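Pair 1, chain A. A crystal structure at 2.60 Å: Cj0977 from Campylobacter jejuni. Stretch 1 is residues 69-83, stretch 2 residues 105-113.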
# COMPACT_ATOMS: atom_id res chain seq x y z
N PHE A 69 3.76 -1.72 -2.30
CA PHE A 69 4.65 -0.55 -2.38
C PHE A 69 4.28 0.33 -3.53
O PHE A 69 4.44 1.55 -3.47
CB PHE A 69 6.11 -0.96 -2.41
CG PHE A 69 6.54 -1.61 -1.15
CD1 PHE A 69 6.74 -0.86 -0.03
CD2 PHE A 69 6.60 -2.99 -1.07
CE1 PHE A 69 7.09 -1.45 1.16
CE2 PHE A 69 6.94 -3.59 0.10
CZ PHE A 69 7.18 -2.82 1.23
N ILE A 70 3.75 -0.27 -4.59
CA ILE A 70 3.30 0.54 -5.69
C ILE A 70 2.12 1.32 -5.18
O ILE A 70 2.01 2.53 -5.43
CB ILE A 70 2.86 -0.30 -6.85
CG1 ILE A 70 3.97 -1.23 -7.29
CG2 ILE A 70 2.43 0.55 -8.00
CD1 ILE A 70 3.38 -2.36 -8.21
N PHE A 71 1.24 0.65 -4.43
CA PHE A 71 0.08 1.33 -3.87
C PHE A 71 0.56 2.43 -2.94
O PHE A 71 0.10 3.56 -3.03
CB PHE A 71 -0.85 0.38 -3.13
CG PHE A 71 -2.07 1.07 -2.52
CD1 PHE A 71 -2.06 1.53 -1.22
CD2 PHE A 71 -3.24 1.26 -3.26
CE1 PHE A 71 -3.19 2.15 -0.67
CE2 PHE A 71 -4.34 1.90 -2.71
CZ PHE A 71 -4.32 2.33 -1.41
N ALA A 72 1.50 2.13 -2.06
CA ALA A 72 2.00 3.17 -1.19
C ALA A 72 2.41 4.39 -1.98
O ALA A 72 2.04 5.50 -1.62
CB ALA A 72 3.15 2.66 -0.37
N ALA A 73 3.16 4.21 -3.05
CA ALA A 73 3.61 5.35 -3.81
C ALA A 73 2.38 6.11 -4.37
O ALA A 73 2.30 7.33 -4.29
CB ALA A 73 4.54 4.91 -4.90
N ALA A 74 1.41 5.37 -4.90
CA ALA A 74 0.21 6.00 -5.44
C ALA A 74 -0.56 6.76 -4.36
O ALA A 74 -1.09 7.86 -4.58
CB ALA A 74 -0.65 4.96 -6.07
N ASN A 75 -0.62 6.17 -3.19
CA ASN A 75 -1.26 6.75 -2.04
C ASN A 75 -0.59 8.09 -1.69
O ASN A 75 -1.24 9.12 -1.43
CB ASN A 75 -1.20 5.73 -0.92
CG ASN A 75 -1.90 6.16 0.34
OD1 ASN A 75 -2.30 7.33 0.51
ND2 ASN A 75 -2.04 5.22 1.26
N TYR A 76 0.73 8.10 -1.73
CA TYR A 76 1.47 9.31 -1.40
C TYR A 76 1.25 10.41 -2.46
O TYR A 76 0.84 11.52 -2.13
CB TYR A 76 2.92 8.94 -1.17
CG TYR A 76 3.86 10.01 -0.71
CD1 TYR A 76 5.16 10.03 -1.16
CD2 TYR A 76 3.48 10.97 0.18
CE1 TYR A 76 6.06 11.00 -0.73
CE2 TYR A 76 4.37 11.96 0.60
CZ TYR A 76 5.65 11.96 0.14
OH TYR A 76 6.56 12.92 0.55
N VAL A 77 1.50 10.12 -3.72
CA VAL A 77 1.33 11.14 -4.76
C VAL A 77 -0.15 11.61 -4.91
O VAL A 77 -0.41 12.77 -5.22
CB VAL A 77 1.96 10.74 -6.11
CG1 VAL A 77 1.07 9.79 -6.87
CG2 VAL A 77 2.18 11.93 -6.94
N ALA A 78 -1.12 10.74 -4.66
CA ALA A 78 -2.51 11.20 -4.62
C ALA A 78 -2.70 12.28 -3.57
O ALA A 78 -3.29 13.33 -3.83
CB ALA A 78 -3.47 10.07 -4.31
N GLN A 79 -2.22 12.03 -2.36
CA GLN A 79 -2.36 13.04 -1.33
C GLN A 79 -1.56 14.28 -1.67
O GLN A 79 -2.01 15.37 -1.40
CB GLN A 79 -1.95 12.51 0.03
CG GLN A 79 -2.84 11.39 0.55
CD GLN A 79 -2.73 11.25 2.04
OE1 GLN A 79 -3.18 12.11 2.77
NE2 GLN A 79 -2.11 10.18 2.50
N ALA A 80 -0.41 14.13 -2.31
CA ALA A 80 0.36 15.32 -2.67
C ALA A 80 -0.37 16.20 -3.68
O ALA A 80 -0.17 17.41 -3.72
CB ALA A 80 1.69 14.95 -3.16
N SER A 81 -1.23 15.60 -4.50
CA SER A 81 -1.97 16.34 -5.52
C SER A 81 -3.01 17.27 -4.91
O SER A 81 -3.44 18.20 -5.55
CB SER A 81 -2.68 15.38 -6.47
OG SER A 81 -3.77 14.75 -5.83
N ILE A 82 -3.43 16.98 -3.69
CA ILE A 82 -4.37 17.82 -2.96
C ILE A 82 -3.62 18.73 -2.00
O ILE A 82 -3.99 19.87 -1.80
CB ILE A 82 -5.31 16.95 -2.12
CG1 ILE A 82 -6.08 16.01 -3.04
CG2 ILE A 82 -6.26 17.83 -1.26
CD1 ILE A 82 -6.53 16.72 -4.31
N ASN A 83 -2.58 18.19 -1.38
CA ASN A 83 -1.69 18.96 -0.51
C ASN A 83 -2.35 19.70 0.65
O ASN A 83 -2.09 20.87 0.89
CB ASN A 83 -0.85 19.97 -1.30
CG ASN A 83 0.37 20.43 -0.52
OD1 ASN A 83 0.82 19.73 0.39
ND2 ASN A 83 0.91 21.58 -0.87
N VAL A 105 12.58 1.84 -11.70
CA VAL A 105 12.02 3.01 -11.07
C VAL A 105 10.65 3.35 -11.65
O VAL A 105 10.46 3.45 -12.84
CB VAL A 105 13.00 4.22 -11.01
CG1 VAL A 105 14.29 3.89 -11.65
CG2 VAL A 105 12.38 5.48 -11.60
N LEU A 106 9.69 3.51 -10.76
CA LEU A 106 8.34 3.80 -11.14
C LEU A 106 8.12 5.31 -11.16
O LEU A 106 8.55 6.04 -10.26
CB LEU A 106 7.42 3.18 -10.11
CG LEU A 106 5.92 3.38 -10.25
CD1 LEU A 106 5.39 2.59 -11.44
CD2 LEU A 106 5.29 2.89 -8.96
N GLU A 107 7.47 5.78 -12.22
CA GLU A 107 7.16 7.19 -12.36
C GLU A 107 5.63 7.39 -12.23
O GLU A 107 4.86 6.90 -13.04
CB GLU A 107 7.69 7.68 -13.71
CG GLU A 107 9.18 7.53 -13.82
CD GLU A 107 9.76 8.04 -15.15
OE1 GLU A 107 10.35 7.18 -15.90
OE2 GLU A 107 9.63 9.29 -15.44
N LEU A 108 5.19 8.09 -11.18
CA LEU A 108 3.76 8.27 -10.96
C LEU A 108 3.29 9.70 -11.26
O LEU A 108 3.99 10.66 -10.97
CB LEU A 108 3.39 7.87 -9.53
CG LEU A 108 3.88 6.50 -9.07
CD1 LEU A 108 5.31 6.50 -8.52
CD2 LEU A 108 2.95 5.91 -8.02
N GLU A 109 2.11 9.83 -11.85
CA GLU A 109 1.46 11.13 -11.98
C GLU A 109 0.07 11.05 -11.39
O GLU A 109 -0.63 10.06 -11.58
CB GLU A 109 1.35 11.58 -13.43
CG GLU A 109 2.65 11.80 -14.09
CD GLU A 109 2.50 12.27 -15.51
OE1 GLU A 109 3.34 11.86 -16.36
OE2 GLU A 109 1.57 13.06 -15.80
N ALA A 110 -0.33 12.11 -10.69
CA ALA A 110 -1.66 12.16 -10.07
C ALA A 110 -2.40 13.41 -10.48
O ALA A 110 -1.84 14.50 -10.47
CB ALA A 110 -1.51 12.12 -8.54
N HIS A 111 -3.67 13.26 -10.84
CA HIS A 111 -4.50 14.41 -11.23
C HIS A 111 -5.80 14.31 -10.48
O HIS A 111 -6.49 13.29 -10.55
CB HIS A 111 -4.80 14.36 -12.71
CG HIS A 111 -3.59 14.41 -13.58
ND1 HIS A 111 -3.13 15.58 -14.14
CD2 HIS A 111 -2.78 13.42 -14.03
CE1 HIS A 111 -2.06 15.32 -14.88
NE2 HIS A 111 -1.84 14.01 -14.84
N ALA A 112 -6.11 15.37 -9.72
CA ALA A 112 -7.31 15.43 -8.90
C ALA A 112 -8.44 15.98 -9.73
O ALA A 112 -8.28 16.98 -10.38
CB ALA A 112 -7.06 16.31 -7.70
N LEU A 113 -9.60 15.33 -9.69
CA LEU A 113 -10.76 15.84 -10.40
C LEU A 113 -11.21 17.13 -9.75
O LEU A 113 -11.33 17.20 -8.52
CB LEU A 113 -11.90 14.83 -10.38
CG LEU A 113 -11.68 13.66 -11.34
CD1 LEU A 113 -12.83 12.62 -11.29
CD2 LEU A 113 -11.43 14.19 -12.80

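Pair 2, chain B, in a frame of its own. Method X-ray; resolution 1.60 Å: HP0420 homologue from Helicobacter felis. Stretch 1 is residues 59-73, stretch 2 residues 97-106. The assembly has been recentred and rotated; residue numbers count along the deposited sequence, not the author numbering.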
# COMPACT_ATOMS: atom_id res chain seq x y z
N PHE B 59 -2.16 -0.11 5.00
CA PHE B 59 -3.46 0.52 4.82
C PHE B 59 -3.39 2.01 4.38
O PHE B 59 -4.18 2.47 3.54
CB PHE B 59 -4.36 0.24 6.02
CG PHE B 59 -4.68 -1.23 6.14
CD1 PHE B 59 -5.61 -1.82 5.25
CD2 PHE B 59 -4.07 -2.02 7.10
CE1 PHE B 59 -5.91 -3.17 5.32
CE2 PHE B 59 -4.36 -3.39 7.14
CZ PHE B 59 -5.26 -3.96 6.26
N ILE B 60 -2.42 2.76 4.92
CA ILE B 60 -2.25 4.16 4.50
C ILE B 60 -1.87 4.23 3.00
O ILE B 60 -2.53 4.86 2.15
CB ILE B 60 -1.20 4.87 5.34
CG1 ILE B 60 -1.62 4.91 6.82
CG2 ILE B 60 -0.87 6.26 4.74
CD1 ILE B 60 -3.03 5.37 7.06
N VAL B 61 -0.82 3.49 2.64
CA VAL B 61 -0.36 3.45 1.26
C VAL B 61 -1.43 2.75 0.37
O VAL B 61 -1.61 3.14 -0.76
CB VAL B 61 1.00 2.81 1.18
CG1 VAL B 61 1.44 2.70 -0.28
CG2 VAL B 61 1.99 3.63 2.07
N GLY B 62 -2.11 1.74 0.88
CA GLY B 62 -3.14 0.99 0.14
C GLY B 62 -4.25 1.96 -0.29
O GLY B 62 -4.66 1.96 -1.44
N ALA B 63 -4.70 2.82 0.64
CA ALA B 63 -5.73 3.82 0.31
C ALA B 63 -5.22 4.79 -0.79
O ALA B 63 -5.93 5.08 -1.77
CB ALA B 63 -6.14 4.57 1.55
N ALA B 64 -3.98 5.27 -0.63
CA ALA B 64 -3.37 6.21 -1.58
C ALA B 64 -3.28 5.55 -2.95
O ALA B 64 -3.59 6.16 -3.99
CB ALA B 64 -2.01 6.61 -1.10
N SER B 65 -2.89 4.28 -2.96
CA SER B 65 -2.75 3.47 -4.19
C SER B 65 -4.07 3.38 -4.98
O SER B 65 -4.11 3.59 -6.19
CB SER B 65 -2.22 2.05 -3.85
OG SER B 65 -0.89 2.08 -3.36
N PHE B 66 -5.14 3.06 -4.26
CA PHE B 66 -6.46 3.01 -4.83
C PHE B 66 -6.83 4.36 -5.41
O PHE B 66 -7.27 4.42 -6.57
CB PHE B 66 -7.44 2.54 -3.78
CG PHE B 66 -8.86 2.43 -4.25
CD1 PHE B 66 -9.19 1.88 -5.50
CD2 PHE B 66 -9.89 2.81 -3.40
CE1 PHE B 66 -10.52 1.78 -5.90
CE2 PHE B 66 -11.21 2.69 -3.76
CZ PHE B 66 -11.54 2.20 -5.04
N ALA B 67 -6.67 5.46 -4.65
CA ALA B 67 -6.94 6.83 -5.21
C ALA B 67 -6.17 7.04 -6.55
O ALA B 67 -6.75 7.50 -7.56
CB ALA B 67 -6.53 7.95 -4.26
N ALA B 68 -4.88 6.73 -6.51
CA ALA B 68 -3.99 6.89 -7.68
C ALA B 68 -4.56 6.13 -8.90
O ALA B 68 -4.72 6.69 -9.97
CB ALA B 68 -2.59 6.42 -7.35
N LEU B 69 -4.90 4.85 -8.72
CA LEU B 69 -5.48 4.04 -9.82
C LEU B 69 -6.79 4.65 -10.32
O LEU B 69 -7.02 4.70 -11.52
CB LEU B 69 -5.64 2.58 -9.39
CG LEU B 69 -4.29 1.85 -9.31
CD1 LEU B 69 -4.29 0.50 -8.48
CD2 LEU B 69 -3.82 1.58 -10.74
N CYS B 70 -7.65 5.13 -9.41
CA CYS B 70 -8.91 5.73 -9.81
C CYS B 70 -8.78 7.04 -10.61
O CYS B 70 -9.63 7.35 -11.47
CB CYS B 70 -9.80 5.95 -8.60
SG CYS B 70 -10.38 4.46 -7.81
N ALA B 71 -7.73 7.80 -10.37
CA ALA B 71 -7.51 9.04 -11.09
C ALA B 71 -7.28 8.80 -12.59
O ALA B 71 -7.71 9.62 -13.41
CB ALA B 71 -6.26 9.80 -10.50
N LEU B 72 -6.57 7.72 -12.90
CA LEU B 72 -6.31 7.34 -14.29
C LEU B 72 -7.47 6.48 -14.85
O LEU B 72 -7.88 6.64 -16.02
CB LEU B 72 -4.99 6.58 -14.41
CG LEU B 72 -4.63 6.12 -15.80
CD1 LEU B 72 -4.52 7.36 -16.65
CD2 LEU B 72 -3.34 5.37 -15.70
N ASN B 73 -8.02 5.59 -14.02
CA ASN B 73 -9.19 4.79 -14.33
C ASN B 73 -9.08 4.00 -15.65
O ASN B 73 -9.98 4.06 -16.47
CB ASN B 73 -10.47 5.64 -14.32
CG ASN B 73 -11.75 4.81 -14.36
OD1 ASN B 73 -12.77 5.26 -14.89
ND2 ASN B 73 -11.69 3.59 -13.86
N TYR B 97 -8.76 11.90 3.91
CA TYR B 97 -9.13 12.03 2.47
C TYR B 97 -7.88 12.00 1.59
O TYR B 97 -6.95 12.81 1.77
CB TYR B 97 -9.89 13.34 2.26
CG TYR B 97 -11.30 13.26 2.77
CD1 TYR B 97 -12.32 12.77 1.97
CD2 TYR B 97 -11.58 13.62 4.08
CE1 TYR B 97 -13.63 12.67 2.42
CE2 TYR B 97 -12.86 13.51 4.56
CZ TYR B 97 -13.88 13.06 3.72
OH TYR B 97 -15.16 12.95 4.21
N PHE B 98 -7.84 11.05 0.66
CA PHE B 98 -6.73 10.99 -0.29
C PHE B 98 -7.17 11.51 -1.63
O PHE B 98 -8.07 10.95 -2.26
CB PHE B 98 -6.22 9.56 -0.47
CG PHE B 98 -5.60 8.98 0.80
CD1 PHE B 98 -4.22 9.05 1.02
CD2 PHE B 98 -6.40 8.37 1.76
CE1 PHE B 98 -3.67 8.51 2.17
CE2 PHE B 98 -5.80 7.83 2.95
CZ PHE B 98 -4.46 7.89 3.11
N ASN B 99 -6.52 12.58 -2.07
CA ASN B 99 -6.84 13.27 -3.33
C ASN B 99 -5.72 13.03 -4.34
O ASN B 99 -4.59 13.46 -4.10
CB ASN B 99 -6.98 14.77 -3.05
CG ASN B 99 -8.04 15.07 -1.98
OD1 ASN B 99 -9.12 14.49 -1.99
ND2 ASN B 99 -7.71 15.96 -1.03
N ALA B 100 -6.04 12.31 -5.42
CA ALA B 100 -5.08 11.96 -6.49
C ALA B 100 -5.27 12.92 -7.66
O ALA B 100 -6.41 13.23 -8.07
CB ALA B 100 -5.33 10.59 -6.96
N THR B 101 -4.18 13.28 -8.30
CA THR B 101 -4.22 14.09 -9.53
C THR B 101 -3.12 13.58 -10.47
O THR B 101 -1.95 13.43 -10.07
CB THR B 101 -3.97 15.59 -9.24
OG1 THR B 101 -4.87 16.08 -8.24
CG2 THR B 101 -4.06 16.46 -10.57
N ILE B 102 -3.46 13.31 -11.73
CA ILE B 102 -2.42 12.88 -12.69
C ILE B 102 -1.49 14.08 -12.94
O ILE B 102 -1.97 15.21 -13.15
CB ILE B 102 -3.06 12.53 -14.06
CG1 ILE B 102 -4.00 11.30 -13.94
CG2 ILE B 102 -1.99 12.29 -15.08
CD1 ILE B 102 -4.91 11.14 -15.12
N THR B 103 -0.18 13.84 -12.88
CA THR B 103 0.81 14.88 -13.17
C THR B 103 1.51 14.74 -14.56
O THR B 103 1.92 15.73 -15.16
CB THR B 103 1.84 15.05 -12.02
OG1 THR B 103 2.52 13.80 -11.84
CG2 THR B 103 1.08 15.47 -10.71
N HIS B 104 1.61 13.50 -15.06
CA HIS B 104 2.23 13.20 -16.34
C HIS B 104 1.55 11.99 -16.92
O HIS B 104 1.17 11.10 -16.18
CB HIS B 104 3.70 12.86 -16.15
CG HIS B 104 4.46 13.92 -15.43
ND1 HIS B 104 4.51 13.99 -14.05
CD2 HIS B 104 5.17 14.98 -15.89
CE1 HIS B 104 5.26 15.02 -13.70
NE2 HIS B 104 5.67 15.64 -14.80
N THR B 105 1.33 11.97 -18.24
CA THR B 105 0.67 10.83 -18.87
C THR B 105 1.14 10.59 -20.31
O THR B 105 1.53 11.53 -21.00
CB THR B 105 -0.91 10.94 -18.84
OG1 THR B 105 -1.53 9.65 -18.98
CG2 THR B 105 -1.41 11.86 -19.98
N SER B 106 1.07 9.33 -20.70
CA SER B 106 1.46 8.78 -22.01
C SER B 106 0.57 7.60 -22.24
O SER B 106 -0.15 7.16 -21.33
CB SER B 106 2.85 8.18 -21.93
OG SER B 106 3.79 9.20 -21.72

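The sharpest difference lies at one matched strand position, Leu108(A) in pair 1 and Phe98(B) in pair 2. Both side chains point toward the helix with chi1 in the m well. The leucine reaches the helix with Leu108(A) CD2, which lies 3.6 Å from Ala73(A) CB and 3.5 Å from Ala74(A) N. The phenylalanine lays a ring there instead. One face of the ring is covered by backbone atoms of Ala63(B) and Ala64(B). Phe98(B) CE2 is 3.6 Å from Ala63(B) CB, and Phe98(B) CD1 is 3.9 Å from Ala64(B) CB. The ring also extends to Ile60(B), with Phe98(B) CZ 3.7 Å from Ile60(B) O.

In pair 1, Ile70(A) CG2 packs against Leu106(A) CD2 at 3.8 Å.

The backbone frame is the same. In each pair a helix crosses a strand with their N-to-C directions about 40° apart. The axes approach to 7.5 Å in pair 1 and 7.3 Å in pair 2. The central backbones superpose with an RMSD of 0.5 Å. Neither contact has a hydrogen bond between helix and strand, so each rests on apolar packing. The buried areas are similar, 416 and 440 Å².

The tightest point of the register is alanine on alanine. Ala78(A) and Ala110(A) have CA atoms 5.6 Å apart. Their matches, Ala68(B) and Ala100(B), have CA atoms 5.3 Å apart. The strand methyl sits close to the helix backbone in both. Ala110(A) CB is 3.6 Å from Val77(A) O, and Ala100(B) CB is 3.5 Å from Ala67(B) O.

Val77(A) matches Ala67(B). The valine adds Val77(A) CG1, which touches Leu108(A) CB at 4.0 Å and Ala110(A) CB at 3.9 Å. In pair 2, Ala67(B) CB itself lies 4.1 Å from Phe98(B) CB and 4.0 Å from Ala100(B) CB.

One turn on, Ser81(A) matches Ala71(B). The serine donates a very short hydrogen bond from Ser81(A) OG to Ala78(A) O, 2.5 Å, within its own helix. Ser81(A) CB still packs on Ala110(A) CB at 4.0 Å. Ala71(B) CB meets Ala100(B) CB at 3.7 Å.

Near the end of the helix, Ile82(A) matches Leu72(B), and their strand partners, Ala112(A) and Ile102(B), also match but differ in size. Ile82(A) CD1 reaches the small Ala112(A) CB at 3.5 Å. Leu72(B) CD1 meets the longer Ile102(B) CD1 at 4.1 Å. Each helix is followed by a matched asparagine with positive phi, Asn83(A) and Asn73(B).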